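Metallophosphoesterase (Sphaerobacter thermophilus, PDB 3RQZ) binds two zinc ions in a calcineurin-like fold of the YfcE family and probably acts as a metal-dependent phosphatase. Local coordinates at residues M4-I9 with D31-G36; E47-V52 with A95-Y100; N58-G63 with E102-R107; P139-P144 with S181-I186. All coordinates share one frame; numbering follows the deposited sequence.

Contact 1: M4-I9 with D31-G36; sequences MRILII and DIWSLG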
loop_
_atom_site.group_PDB
_atom_site.type_symbol
_atom_site.label_atom_id
_atom_site.label_comp_id
_atom_site.label_asym_id
_atom_site.label_seq_id
_atom_site.Cartn_x
_atom_site.Cartn_y
_atom_site.Cartn_z
HETATM N N MSE A 4 15.841 -14.827 1.482
HETATM C CA MSE A 4 14.643 -14.595 0.682
HETATM C C MSE A 4 14.575 -13.166 0.167
HETATM O O MSE A 4 15.070 -12.258 0.809
HETATM C CB MSE A 4 13.382 -14.914 1.477
HETATM C CG MSE A 4 13.171 -16.403 1.659
HETATM SE SE MSE A 4 11.585 -16.708 2.655
HETATM C CE MSE A 4 11.878 -15.472 4.151
ATOM N N ARG A 5 13.934 -12.987 -0.976
ATOM C CA ARG A 5 13.697 -11.659 -1.536
ATOM C C ARG A 5 12.189 -11.409 -1.595
ATOM O O ARG A 5 11.479 -12.142 -2.264
ATOM C CB ARG A 5 14.332 -11.603 -2.917
ATOM C CG ARG A 5 14.660 -10.211 -3.410
ATOM C CD ARG A 5 15.589 -10.251 -4.640
ATOM N NE ARG A 5 15.549 -8.942 -5.290
ATOM C CZ ARG A 5 14.671 -8.585 -6.230
ATOM N NH1 ARG A 5 14.691 -7.356 -6.728
ATOM N NH2 ARG A 5 13.778 -9.445 -6.687
ATOM N N ILE A 6 11.709 -10.377 -0.898
ATOM C CA ILE A 6 10.274 -10.171 -0.655
ATOM C C ILE A 6 9.792 -8.852 -1.218
ATOM O O ILE A 6 10.360 -7.808 -0.912
ATOM C CB ILE A 6 9.940 -10.187 0.858
ATOM C CG1 ILE A 6 10.350 -11.528 1.461
ATOM C CG2 ILE A 6 8.431 -9.881 1.091
ATOM C CD1 ILE A 6 10.305 -11.565 2.947
ATOM N N LEU A 7 8.757 -8.912 -2.055
ATOM C CA LEU A 7 8.148 -7.709 -2.602
ATOM C C LEU A 7 7.108 -7.169 -1.619
ATOM O O LEU A 7 6.194 -7.863 -1.252
ATOM C CB LEU A 7 7.544 -8.000 -3.995
ATOM C CG LEU A 7 6.643 -6.911 -4.602
ATOM C CD1 LEU A 7 7.410 -5.601 -4.866
ATOM C CD2 LEU A 7 5.996 -7.373 -5.896
ATOM N N ILE A 8 7.260 -5.924 -1.203
ATOM C CA ILE A 8 6.294 -5.289 -0.317
ATOM C C ILE A 8 5.562 -4.192 -1.069
ATOM O O ILE A 8 6.193 -3.276 -1.609
ATOM C CB ILE A 8 6.965 -4.713 0.962
ATOM C CG1 ILE A 8 7.759 -5.831 1.687
ATOM C CG2 ILE A 8 5.885 -4.058 1.885
ATOM C CD1 ILE A 8 8.422 -5.390 2.984
ATOM N N ILE A 9 4.231 -4.288 -1.108
ATOM C CA ILE A 9 3.411 -3.323 -1.835
ATOM C C ILE A 9 2.273 -2.811 -0.966
ATOM O O ILE A 9 1.826 -3.487 -0.009
ATOM C CB ILE A 9 2.803 -3.905 -3.193
ATOM C CG1 ILE A 9 1.927 -5.165 -2.936
ATOM C CG2 ILE A 9 3.926 -4.152 -4.223
ATOM C CD1 ILE A 9 1.244 -5.744 -4.185
ATOM N N ASP A 31 8.267 -13.976 -2.126
ATOM C CA ASP A 31 6.963 -13.738 -1.495
ATOM C C ASP A 31 6.566 -12.295 -1.782
ATOM O O ASP A 31 7.408 -11.457 -2.099
ATOM C CB ASP A 31 6.994 -14.003 0.029
ATOM C CG ASP A 31 5.590 -14.248 0.641
ATOM O OD1 ASP A 31 4.571 -14.358 -0.096
ATOM O OD2 ASP A 31 5.510 -14.331 1.894
ATOM N N ILE A 32 5.265 -12.034 -1.720
ATOM C CA ILE A 32 4.701 -10.705 -1.946
ATOM C C ILE A 32 3.787 -10.361 -0.761
ATOM O O ILE A 32 2.928 -11.172 -0.366
ATOM C CB ILE A 32 3.962 -10.666 -3.290
ATOM C CG1 ILE A 32 4.981 -10.837 -4.446
ATOM C CG2 ILE A 32 3.098 -9.370 -3.436
ATOM C CD1 ILE A 32 4.356 -11.200 -5.801
ATOM N N TRP A 33 4.003 -9.197 -0.154
ATOM C CA TRP A 33 3.168 -8.766 0.968
ATOM C C TRP A 33 2.348 -7.539 0.600
ATOM O O TRP A 33 2.904 -6.572 0.088
ATOM C CB TRP A 33 4.002 -8.367 2.188
ATOM C CG TRP A 33 4.904 -9.399 2.775
ATOM C CD1 TRP A 33 4.939 -10.753 2.513
ATOM C CD2 TRP A 33 5.878 -9.161 3.782
ATOM N NE1 TRP A 33 5.911 -11.351 3.287
ATOM C CE2 TRP A 33 6.488 -10.402 4.087
ATOM C CE3 TRP A 33 6.301 -8.012 4.465
ATOM C CZ2 TRP A 33 7.523 -10.526 5.032
ATOM C CZ3 TRP A 33 7.338 -8.146 5.431
ATOM C CH2 TRP A 33 7.933 -9.384 5.681
ATOM N N SER A 34 1.044 -7.579 0.866
ATOM C CA SER A 34 0.160 -6.448 0.587
ATOM C C SER A 34 -0.248 -5.747 1.881
ATOM O O SER A 34 -0.720 -6.380 2.842
ATOM C CB SER A 34 -1.085 -6.915 -0.184
ATOM O OG SER A 34 -2.094 -5.885 -0.243
ATOM N N LEU A 35 -0.070 -4.430 1.904
ATOM C CA LEU A 35 -0.469 -3.643 3.047
ATOM C C LEU A 35 -1.849 -3.004 2.896
ATOM O O LEU A 35 -2.202 -2.096 3.642
ATOM C CB LEU A 35 0.618 -2.585 3.342
ATOM C CG LEU A 35 1.842 -3.036 4.124
ATOM C CD1 LEU A 35 2.472 -4.321 3.574
ATOM C CD2 LEU A 35 2.926 -1.880 4.245
ATOM N N GLY A 36 -2.659 -3.494 1.964
ATOM C CA GLY A 36 -4.060 -3.066 1.924
ATOM C C GLY A 36 -4.316 -1.913 0.985
ATOM O O GLY A 36 -3.383 -1.421 0.308
#
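The carbonyl oxygen of Leu-7 takes the shortest polar bond between the two strands: Trp-33 N donates to Leu-7 O at 2.8 Å, and the CA of Ile-32 adds a C-H...O contact to the same oxygen. The ladder belongs to a beta-alpha-beta unit, in which strand 6-9, helix 16-26 and strand 31-34 follow one another and the two strands lie parallel in one sheet. It continues from Leu-7 N to Asp-31 O, from Ile-9 N to Trp-33 O and from Leu-35 N to Ile-9 O, each at 2.9 Å.

On one face of the sheet Trp-33 packs against Ile-6 and Ile-8. Ile-6 CG2, anti to its backbone N, is directed at the five-membered ring, 3.6 Å from the ring centroid and 9° off the normal, a CH-pi contact. Ile-6 CD1 reaches on to Trp-33 CZ2, while Ile-8 CD1 approaches the other end of the benzo ring at CE3, 3.7 Å away. The indole NE1 makes a weak bond to Asp-31 OD2, an oxygen that also accepts from Asn-58. An alanine in place of Trp-33 would probably leave Ile-6 CG2 and Ile-8 CD1 facing a gap and deprive Asp-31 of its indole donor.

The other face turns to helix 16-26, where Leu-23 touches both Leu-7 and Ile-32. There Leu-7 and Ile-32 run alongside each other in the same direction, with Leu-7 CB 3.8 Å from Ile-32 CG1, and Ile-9 CD1 meets Ile-32 CG2 at 4.1 Å.

Contact 2: E47-V52 with A95-Y100; sequences ECVELV and AEHLQY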
loop_
_atom_site.group_PDB
_atom_site.type_symbol
_atom_site.label_atom_id
_atom_site.label_comp_id
_atom_site.label_asym_id
_atom_site.label_seq_id
_atom_site.Cartn_x
_atom_site.Cartn_y
_atom_site.Cartn_z
ATOM N N GLU A 47 -9.808 -7.039 -10.688
ATOM C CA GLU A 47 -8.575 -7.645 -11.183
ATOM C C GLU A 47 -7.446 -7.504 -10.137
ATOM O O GLU A 47 -6.626 -8.429 -9.957
ATOM C CB GLU A 47 -8.186 -6.988 -12.529
ATOM C CG GLU A 47 -9.141 -7.267 -13.695
ATOM C CD GLU A 47 -10.355 -6.320 -13.763
ATOM O OE1 GLU A 47 -10.562 -5.451 -12.875
ATOM O OE2 GLU A 47 -11.139 -6.460 -14.708
ATOM N N CYS A 48 -7.412 -6.374 -9.423
ATOM C CA CYS A 48 -6.378 -6.174 -8.418
ATOM C C CYS A 48 -6.613 -7.080 -7.210
ATOM O O CYS A 48 -5.652 -7.652 -6.689
ATOM C CB CYS A 48 -6.196 -4.699 -8.021
ATOM S SG CYS A 48 -5.506 -3.683 -9.351
ATOM N N VAL A 49 -7.872 -7.257 -6.790
ATOM C CA VAL A 49 -8.160 -8.183 -5.694
ATOM C C VAL A 49 -7.790 -9.616 -6.087
ATOM O O VAL A 49 -7.209 -10.362 -5.293
ATOM C CB VAL A 49 -9.671 -8.142 -5.259
ATOM C CG1 VAL A 49 -10.021 -9.321 -4.334
ATOM C CG2 VAL A 49 -9.991 -6.840 -4.589
ATOM N N GLU A 50 -8.149 -10.011 -7.302
ATOM C CA GLU A 50 -7.862 -11.373 -7.761
ATOM C C GLU A 50 -6.364 -11.662 -7.737
ATOM O O GLU A 50 -5.939 -12.720 -7.248
ATOM C CB GLU A 50 -8.479 -11.631 -9.146
ATOM C CG GLU A 50 -10.012 -11.635 -9.082
ATOM C CD GLU A 50 -10.689 -11.504 -10.439
ATOM O OE1 GLU A 50 -10.019 -11.723 -11.462
ATOM O OE2 GLU A 50 -11.909 -11.213 -10.484
ATOM N N LEU A 51 -5.572 -10.704 -8.205
ATOM C CA LEU A 51 -4.113 -10.824 -8.205
ATOM C C LEU A 51 -3.482 -10.886 -6.821
ATOM O O LEU A 51 -2.683 -11.793 -6.530
ATOM C CB LEU A 51 -3.483 -9.636 -8.927
ATOM C CG LEU A 51 -3.422 -9.759 -10.432
ATOM C CD1 LEU A 51 -2.859 -8.488 -10.985
ATOM C CD2 LEU A 51 -2.532 -10.901 -10.785
ATOM N N VAL A 52 -3.819 -9.903 -5.984
ATOM C CA VAL A 52 -3.300 -9.864 -4.609
ATOM C C VAL A 52 -3.657 -11.139 -3.821
ATOM O O VAL A 52 -2.811 -11.689 -3.071
ATOM C CB VAL A 52 -3.738 -8.568 -3.851
ATOM C CG1 VAL A 52 -3.422 -8.688 -2.327
ATOM C CG2 VAL A 52 -3.022 -7.349 -4.441
ATOM N N ALA A 95 -19.119 -11.650 -5.106
ATOM C CA ALA A 95 -19.048 -12.401 -3.843
ATOM C C ALA A 95 -17.617 -12.799 -3.447
ATOM O O ALA A 95 -17.206 -12.590 -2.318
ATOM C CB ALA A 95 -19.990 -13.644 -3.860
ATOM N N GLU A 96 -16.862 -13.331 -4.399
ATOM C CA GLU A 96 -15.524 -13.839 -4.121
ATOM C C GLU A 96 -14.561 -12.737 -3.646
ATOM O O GLU A 96 -13.720 -12.992 -2.784
ATOM C CB GLU A 96 -14.956 -14.549 -5.359
ATOM C CG GLU A 96 -14.592 -13.560 -6.495
ATOM C CD GLU A 96 -14.052 -14.233 -7.730
ATOM O OE1 GLU A 96 -14.700 -14.092 -8.815
ATOM O OE2 GLU A 96 -12.982 -14.893 -7.614
ATOM N N HIS A 97 -14.685 -11.525 -4.216
ATOM C CA HIS A 97 -13.852 -10.386 -3.825
ATOM C C HIS A 97 -14.244 -9.884 -2.459
ATOM O O HIS A 97 -13.364 -9.567 -1.650
ATOM C CB HIS A 97 -13.959 -9.223 -4.813
ATOM C CG HIS A 97 -13.824 -9.648 -6.232
ATOM N ND1 HIS A 97 -14.903 -9.715 -7.084
ATOM C CD2 HIS A 97 -12.758 -10.111 -6.925
ATOM C CE1 HIS A 97 -14.504 -10.175 -8.255
ATOM N NE2 HIS A 97 -13.204 -10.414 -8.188
ATOM N N LEU A 98 -15.562 -9.772 -2.224
ATOM C CA LEU A 98 -16.086 -9.409 -0.905
ATOM C C LEU A 98 -15.646 -10.400 0.180
ATOM O O LEU A 98 -15.211 -9.990 1.250
ATOM C CB LEU A 98 -17.622 -9.273 -0.943
ATOM C CG LEU A 98 -18.042 -8.149 -1.924
ATOM C CD1 LEU A 98 -19.531 -8.271 -2.336
ATOM C CD2 LEU A 98 -17.710 -6.772 -1.311
ATOM N N GLN A 99 -15.759 -11.698 -0.093
ATOM C CA GLN A 99 -15.339 -12.721 0.888
ATOM C C GLN A 99 -13.855 -12.621 1.197
ATOM O O GLN A 99 -13.429 -12.771 2.343
ATOM C CB GLN A 99 -15.659 -14.132 0.388
ATOM C CG GLN A 99 -17.146 -14.471 0.369
ATOM C CD GLN A 99 -17.405 -15.772 -0.374
ATOM O OE1 GLN A 99 -16.504 -16.580 -0.528
ATOM N NE2 GLN A 99 -18.629 -15.967 -0.851
ATOM N N TYR A 100 -13.050 -12.373 0.173
ATOM C CA TYR A 100 -11.630 -12.277 0.417
ATOM C C TYR A 100 -11.283 -11.066 1.307
ATOM O O TYR A 100 -10.511 -11.178 2.257
ATOM C CB TYR A 100 -10.836 -12.205 -0.907
ATOM C CG TYR A 100 -9.364 -11.973 -0.680
ATOM C CD1 TYR A 100 -8.542 -13.007 -0.221
ATOM C CD2 TYR A 100 -8.787 -10.722 -0.943
ATOM C CE1 TYR A 100 -7.172 -12.803 0.010
ATOM C CE2 TYR A 100 -7.431 -10.494 -0.726
ATOM C CZ TYR A 100 -6.616 -11.561 -0.247
ATOM O OH TYR A 100 -5.265 -11.357 -0.044
#
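Two helices of the calcineurin-like domain, 45-55 and 95-103, meet here, their short segments crossing at 55° with axes 10.1 Å apart at closest approach. The polar link is a histidine-carboxylate hydrogen bond: His-97 NE2 donates to Glu-50 OE2 at 2.8 Å with an N-H...O angle of 167°. The acceptor lies close to the imidazole plane, the carboxylate is turned only 16° from that plane, and OE2 uses its anti lone pair. At the other ring nitrogen, ND1 accepts from the backbone N-H of Gln-94, so the imidazole is held from two sides and its rotation is fixed; this pattern is consistent with a neutral ring carrying its proton on NE2. Glu-96 packs CG over the centre of one ring face, and its OE1 comes to 4.3 Å from Glu-50 OE2, two like charges close together.

Val-49 CG1, anti to its backbone N, fits between two rings. It touches the edge of His-97 at CD2 and lies 3.9 Å from Tyr-100 CD2. The Tyr-100 hydroxyl, which bonds to Ser-60, passes Val-52 CG1 at 4.0 Å. Valines and aromatic rings thus form a helix-helix contact of the calcineurin-like domain, closed by a His-carboxylate hydrogen bond.

Contact 3: N58-G63 with E102-R107; sequences NISVIG and ESLPNR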
loop_
_atom_site.group_PDB
_atom_site.type_symbol
_atom_site.label_atom_id
_atom_site.label_comp_id
_atom_site.label_asym_id
_atom_site.label_seq_id
_atom_site.Cartn_x
_atom_site.Cartn_y
_atom_site.Cartn_z
ATOM N N ASN A 58 0.696 -15.042 2.483
ATOM C CA ASN A 58 1.165 -14.976 3.877
ATOM C C ASN A 58 0.859 -13.662 4.571
ATOM O O ASN A 58 0.481 -13.674 5.746
ATOM C CB ASN A 58 2.683 -15.269 3.956
ATOM C CG ASN A 58 3.027 -16.654 3.475
ATOM O OD1 ASN A 58 2.475 -17.653 3.960
ATOM N ND2 ASN A 58 3.942 -16.738 2.514
ATOM N N ILE A 59 1.047 -12.537 3.876
ATOM C CA ILE A 59 0.841 -11.218 4.473
ATOM C C ILE A 59 -0.037 -10.399 3.528
ATOM O O ILE A 59 0.382 -10.054 2.431
ATOM C CB ILE A 59 2.182 -10.461 4.768
ATOM C CG1 ILE A 59 3.084 -11.240 5.737
ATOM C CG2 ILE A 59 1.911 -9.027 5.350
ATOM C CD1 ILE A 59 2.671 -11.105 7.163
ATOM N N SER A 60 -1.267 -10.134 3.944
ATOM C CA SER A 60 -2.199 -9.321 3.165
ATOM C C SER A 60 -3.159 -8.718 4.184
ATOM O O SER A 60 -4.015 -9.421 4.735
ATOM C CB SER A 60 -2.981 -10.197 2.164
ATOM O OG SER A 60 -3.875 -9.412 1.360
ATOM N N VAL A 61 -2.992 -7.429 4.485
ATOM C CA VAL A 61 -3.783 -6.824 5.523
ATOM C C VAL A 61 -4.792 -5.846 4.871
ATOM O O VAL A 61 -4.597 -5.411 3.743
ATOM C CB VAL A 61 -2.875 -6.150 6.646
ATOM C CG1 VAL A 61 -1.982 -7.221 7.360
ATOM C CG2 VAL A 61 -2.008 -5.033 6.083
ATOM N N ILE A 62 -5.891 -5.565 5.563
ATOM C CA ILE A 62 -6.978 -4.790 5.000
ATOM C C ILE A 62 -6.594 -3.315 5.117
ATOM O O ILE A 62 -5.915 -2.920 6.088
ATOM C CB ILE A 62 -8.311 -5.099 5.748
ATOM C CG1 ILE A 62 -9.484 -4.417 5.080
ATOM C CG2 ILE A 62 -8.287 -4.662 7.239
ATOM C CD1 ILE A 62 -10.521 -5.367 4.626
ATOM N N GLY A 63 -6.972 -2.518 4.110
ATOM C CA GLY A 63 -6.850 -1.047 4.177
ATOM C C GLY A 63 -8.199 -0.389 4.451
ATOM O O GLY A 63 -9.244 -1.070 4.451
ATOM N N GLU A 102 -13.243 -9.412 3.313
ATOM C CA GLU A 102 -13.795 -9.670 4.635
ATOM C C GLU A 102 -12.906 -10.580 5.468
ATOM O O GLU A 102 -12.940 -10.533 6.706
ATOM C CB GLU A 102 -15.211 -10.266 4.535
ATOM C CG GLU A 102 -16.248 -9.240 4.077
ATOM C CD GLU A 102 -17.580 -9.844 3.573
ATOM O OE1 GLU A 102 -17.802 -11.068 3.728
ATOM O OE2 GLU A 102 -18.411 -9.082 3.019
ATOM N N SER A 103 -12.088 -11.400 4.807
ATOM C CA SER A 103 -11.301 -12.360 5.570
ATOM C C SER A 103 -10.046 -11.744 6.160
ATOM O O SER A 103 -9.443 -12.335 7.074
ATOM C CB SER A 103 -10.952 -13.575 4.696
ATOM O OG SER A 103 -9.907 -13.279 3.765
ATOM N N LEU A 104 -9.646 -10.562 5.657
ATOM C CA LEU A 104 -8.308 -10.045 5.925
ATOM C C LEU A 104 -8.175 -9.515 7.359
ATOM O O LEU A 104 -9.087 -8.868 7.868
ATOM C CB LEU A 104 -7.858 -8.986 4.899
ATOM C CG LEU A 104 -7.797 -9.399 3.420
ATOM C CD1 LEU A 104 -7.201 -8.259 2.576
ATOM C CD2 LEU A 104 -6.942 -10.662 3.200
ATOM N N PRO A 105 -7.040 -9.808 8.006
ATOM C CA PRO A 105 -6.726 -9.267 9.311
ATOM C C PRO A 105 -6.324 -7.791 9.171
ATOM O O PRO A 105 -5.928 -7.333 8.076
ATOM C CB PRO A 105 -5.531 -10.125 9.722
ATOM C CG PRO A 105 -4.768 -10.295 8.409
ATOM C CD PRO A 105 -5.894 -10.540 7.426
ATOM N N ASN A 106 -6.472 -7.013 10.233
ATOM C CA ASN A 106 -5.919 -5.649 10.163
ATOM C C ASN A 106 -4.449 -5.582 10.581
ATOM O O ASN A 106 -3.810 -4.553 10.461
ATOM C CB ASN A 106 -6.835 -4.638 10.892
ATOM C CG ASN A 106 -6.854 -4.802 12.387
ATOM O OD1 ASN A 106 -5.931 -5.318 12.972
ATOM N ND2 ASN A 106 -7.930 -4.330 13.018
ATOM N N ARG A 107 -3.907 -6.701 11.069
ATOM C CA ARG A 107 -2.547 -6.702 11.575
ATOM C C ARG A 107 -1.956 -8.078 11.407
ATOM O O ARG A 107 -2.564 -9.068 11.807
ATOM C CB ARG A 107 -2.505 -6.307 13.059
ATOM C CG ARG A 107 -1.059 -6.038 13.644
ATOM C CD ARG A 107 -1.000 -6.102 15.180
ATOM N NE ARG A 107 -2.136 -5.466 15.823
ATOM C CZ ARG A 107 -2.150 -4.204 16.257
ATOM N NH1 ARG A 107 -3.252 -3.711 16.800
ATOM N NH2 ARG A 107 -1.070 -3.442 16.163
HETATM O O HOH W 1 -4.280 -2.823 8.372
#
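Ile-62 and Leu-104 press against each other at CB, 4.0 Å apart, and with Val-61 they carry most of the surface hidden between the two segments. The two methyls of Leu-104 pack on the oxygens of Ser-60: CD2 lies 3.5 Å from Ser-60 O, while CD1 comes to 3.7 Å from Ser-60 OG. That hydroxyl stands anti to its backbone N (chi1 -178°) and has its polar partner elsewhere, in the hydroxyl of Tyr-100, so the methyls of Leu-104 pack against an oxygen already engaged. Pro-105 follows with its ring carbon CD, which also rests on Ser-60 O.

The backbone bond of the contact runs from Ile-62 N to Pro-105 O at 3.1 Å, and the same carbonyl oxygen receives a C-H...O contact from Val-61 CA. The chain leaving helix 95-103 crosses the one that leaves strand 59-60, an outermost strand of the sheet that contains 31-34, and is tied to it here, just before Gly-63 takes the N-cap position of helix 64-69. Val-61 spreads its side chain beside this bond, with CB 3.6 Å from Pro-105 O and CG1 near the ring of Pro-105.

Ile-62 CG2 meets CA and CB of Asn-106, both at 3.9 Å. A water joins the backbones once more, lying 2.8 Å from both Ile-62 O and Asn-106 O. Ile-124 touches the side chains of both Ile-62 and Asn-106.

Contact 4: P139-P144 with S181-I186; sequences PAFDTP and SGRYII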
loop_
_atom_site.group_PDB
_atom_site.type_symbol
_atom_site.label_atom_id
_atom_site.label_comp_id
_atom_site.label_asym_id
_atom_site.label_seq_id
_atom_site.Cartn_x
_atom_site.Cartn_y
_atom_site.Cartn_z
ATOM N N PRO A 139 6.336 2.181 20.695
ATOM C CA PRO A 139 5.863 1.322 21.802
ATOM C C PRO A 139 4.681 0.416 21.439
ATOM O O PRO A 139 4.411 -0.550 22.170
ATOM C CB PRO A 139 5.444 2.327 22.893
ATOM C CG PRO A 139 6.110 3.645 22.513
ATOM C CD PRO A 139 6.138 3.613 20.989
ATOM N N ALA A 140 4.007 0.713 20.326
ATOM C CA ALA A 140 2.812 -0.021 19.885
ATOM C C ALA A 140 3.081 -1.325 19.085
ATOM O O ALA A 140 2.151 -2.051 18.739
ATOM C CB ALA A 140 1.844 0.915 19.103
ATOM N N PHE A 141 4.344 -1.611 18.775
ATOM C CA PHE A 141 4.713 -2.907 18.225
ATOM C C PHE A 141 5.969 -3.374 18.936
ATOM O O PHE A 141 6.725 -2.547 19.450
ATOM C CB PHE A 141 4.869 -2.880 16.691
ATOM C CG PHE A 141 6.075 -2.117 16.197
ATOM C CD1 PHE A 141 6.050 -0.726 16.091
ATOM C CD2 PHE A 141 7.238 -2.805 15.830
ATOM C CE1 PHE A 141 7.173 -0.009 15.596
ATOM C CE2 PHE A 141 8.365 -2.118 15.348
ATOM C CZ PHE A 141 8.342 -0.706 15.240
ATOM N N ASP A 142 6.184 -4.685 18.970
ATOM C CA ASP A 142 7.246 -5.278 19.773
ATOM C C ASP A 142 8.203 -6.146 18.921
ATOM O O ASP A 142 8.867 -7.038 19.419
ATOM C CB ASP A 142 6.623 -6.080 20.929
ATOM C CG ASP A 142 5.624 -7.149 20.448
ATOM O OD1 ASP A 142 5.487 -7.371 19.226
ATOM O OD2 ASP A 142 4.964 -7.789 21.303
ATOM N N THR A 143 8.251 -5.881 17.623
ATOM C CA THR A 143 9.170 -6.574 16.747
ATOM C C THR A 143 10.236 -5.547 16.309
ATOM O O THR A 143 10.033 -4.353 16.464
ATOM C CB THR A 143 8.437 -7.095 15.508
ATOM O OG1 THR A 143 7.643 -6.034 14.950
ATOM C CG2 THR A 143 7.521 -8.254 15.879
ATOM N N PRO A 144 11.364 -6.013 15.760
ATOM C CA PRO A 144 12.343 -5.076 15.225
ATOM C C PRO A 144 11.759 -4.166 14.148
ATOM O O PRO A 144 12.110 -2.995 14.098
ATOM C CB PRO A 144 13.405 -6.003 14.626
ATOM C CG PRO A 144 13.282 -7.254 15.417
ATOM C CD PRO A 144 11.818 -7.407 15.617
ATOM N N SER A 181 20.639 -2.672 12.723
ATOM C CA SER A 181 20.502 -2.311 14.125
ATOM C C SER A 181 19.401 -1.294 14.370
ATOM O O SER A 181 19.155 -0.400 13.555
ATOM C CB SER A 181 21.834 -1.830 14.696
ATOM O OG SER A 181 22.400 -0.895 13.816
ATOM N N GLY A 182 18.734 -1.446 15.513
ATOM C CA GLY A 182 17.640 -0.557 15.869
ATOM C C GLY A 182 16.352 -0.973 15.193
ATOM O O GLY A 182 16.326 -1.764 14.235
ATOM N N ARG A 183 15.270 -0.407 15.675
ATOM C CA ARG A 183 13.962 -0.744 15.175
ATOM C C ARG A 183 13.546 0.321 14.158
ATOM O O ARG A 183 13.985 1.465 14.269
ATOM C CB ARG A 183 13.017 -0.775 16.355
ATOM C CG ARG A 183 13.523 -1.670 17.481
ATOM C CD ARG A 183 12.646 -1.478 18.705
ATOM N NE ARG A 183 11.354 -2.005 18.410
ATOM C CZ ARG A 183 10.190 -1.496 18.794
ATOM N NH1 ARG A 183 10.097 -0.394 19.536
ATOM N NH2 ARG A 183 9.108 -2.130 18.413
ATOM N N TYR A 184 12.711 -0.060 13.182
ATOM C CA TYR A 184 12.337 0.821 12.059
ATOM C C TYR A 184 10.850 0.767 11.776
ATOM O O TYR A 184 10.239 -0.304 11.910
ATOM C CB TYR A 184 13.058 0.398 10.765
ATOM C CG TYR A 184 14.471 0.901 10.685
ATOM C CD1 TYR A 184 14.747 2.176 10.208
ATOM C CD2 TYR A 184 15.542 0.104 11.120
ATOM C CE1 TYR A 184 16.077 2.652 10.161
ATOM C CE2 TYR A 184 16.840 0.572 11.088
ATOM C CZ TYR A 184 17.092 1.837 10.591
ATOM O OH TYR A 184 18.380 2.290 10.542
ATOM N N ILE A 185 10.289 1.902 11.339
ATOM C CA ILE A 185 8.948 1.936 10.720
ATOM C C ILE A 185 9.265 2.267 9.267
ATOM O O ILE A 185 10.026 3.195 9.021
ATOM C CB ILE A 185 8.027 3.010 11.383
ATOM C CG1 ILE A 185 7.626 2.598 12.812
ATOM C CG2 ILE A 185 6.775 3.281 10.529
ATOM C CD1 ILE A 185 6.822 3.680 13.580
ATOM N N ILE A 186 8.712 1.497 8.327
ATOM C CA ILE A 186 9.073 1.525 6.907
ATOM C C ILE A 186 7.803 1.493 6.086
ATOM O O ILE A 186 6.943 0.657 6.349
ATOM C CB ILE A 186 9.887 0.226 6.509
ATOM C CG1 ILE A 186 11.192 0.078 7.311
ATOM C CG2 ILE A 186 10.171 0.166 4.994
ATOM C CD1 ILE A 186 12.119 1.166 7.086
#
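The touching parts of the two segments run 130° apart and meet through one backbone bond, Tyr-184 N to Pro-144 O at 3.1 Å, with Arg-183 CA against the same oxygen. Arg-183 carries most of the rest. Its chain bends at chi3, and the guanidinium draws two carbonyls of the loop together. NH2 donates to Phe-141 O at 2.6 Å from above the carbonyl plane, a bent bond with an N-H...O angle of 134°. It also donates to Thr-143 O at 3.1 Å, and this acceptor lies in the guanidinium plane; NE adds a weak bond to the same oxygen.

NH2 also stands over one face of the Phe-141 ring, displaced toward the rim at CE2, 3.2 Å away. CZ is 4.3 Å from the ring centroid, a cation-pi contact in which the two planes are inclined by 42°. Elsewhere on the ring, CE1 meets Ile-185 CG1 at 3.8 Å. A methionine in place of Arg-183 would probably leave the carbonyls of Phe-141 and Thr-143 without their shared donor and Glu-159 without its charged mate.

NH1 forms that salt bridge with Glu-159, at the start of helix 159-163, and a hydrogen bond to Phe-138 O. The loop 139-144 connects helix 131-137 to strand 145-147, which pairs in parallel with strand 184-188, itself flanked on its other edge by strand 154-158.

Contacts 1, 2 and 3 form a continuous cluster. Contact 4 touches none of them, though its nearest atoms come within about 4 Å of contact 3 and 5 Å of contact 1; its centre is about 31 Å from that of contact 2. Contacts 1 and 3 share a sheet, with Val-61 N 3.0 Å from Ser-34 O, a probable hydrogen bond. Contacts 2 and 3 meet where Tyr-100 OH is 2.8 Å from Ser-60 OG. Of contacts 1 to 3, contact 1 comes nearest the zinc site, the Leu-35 side chain lying about 9 Å from a zinc ion. In contact 4 the Ile-185 side chain is about 10 Å from that of the zinc ligand His-150.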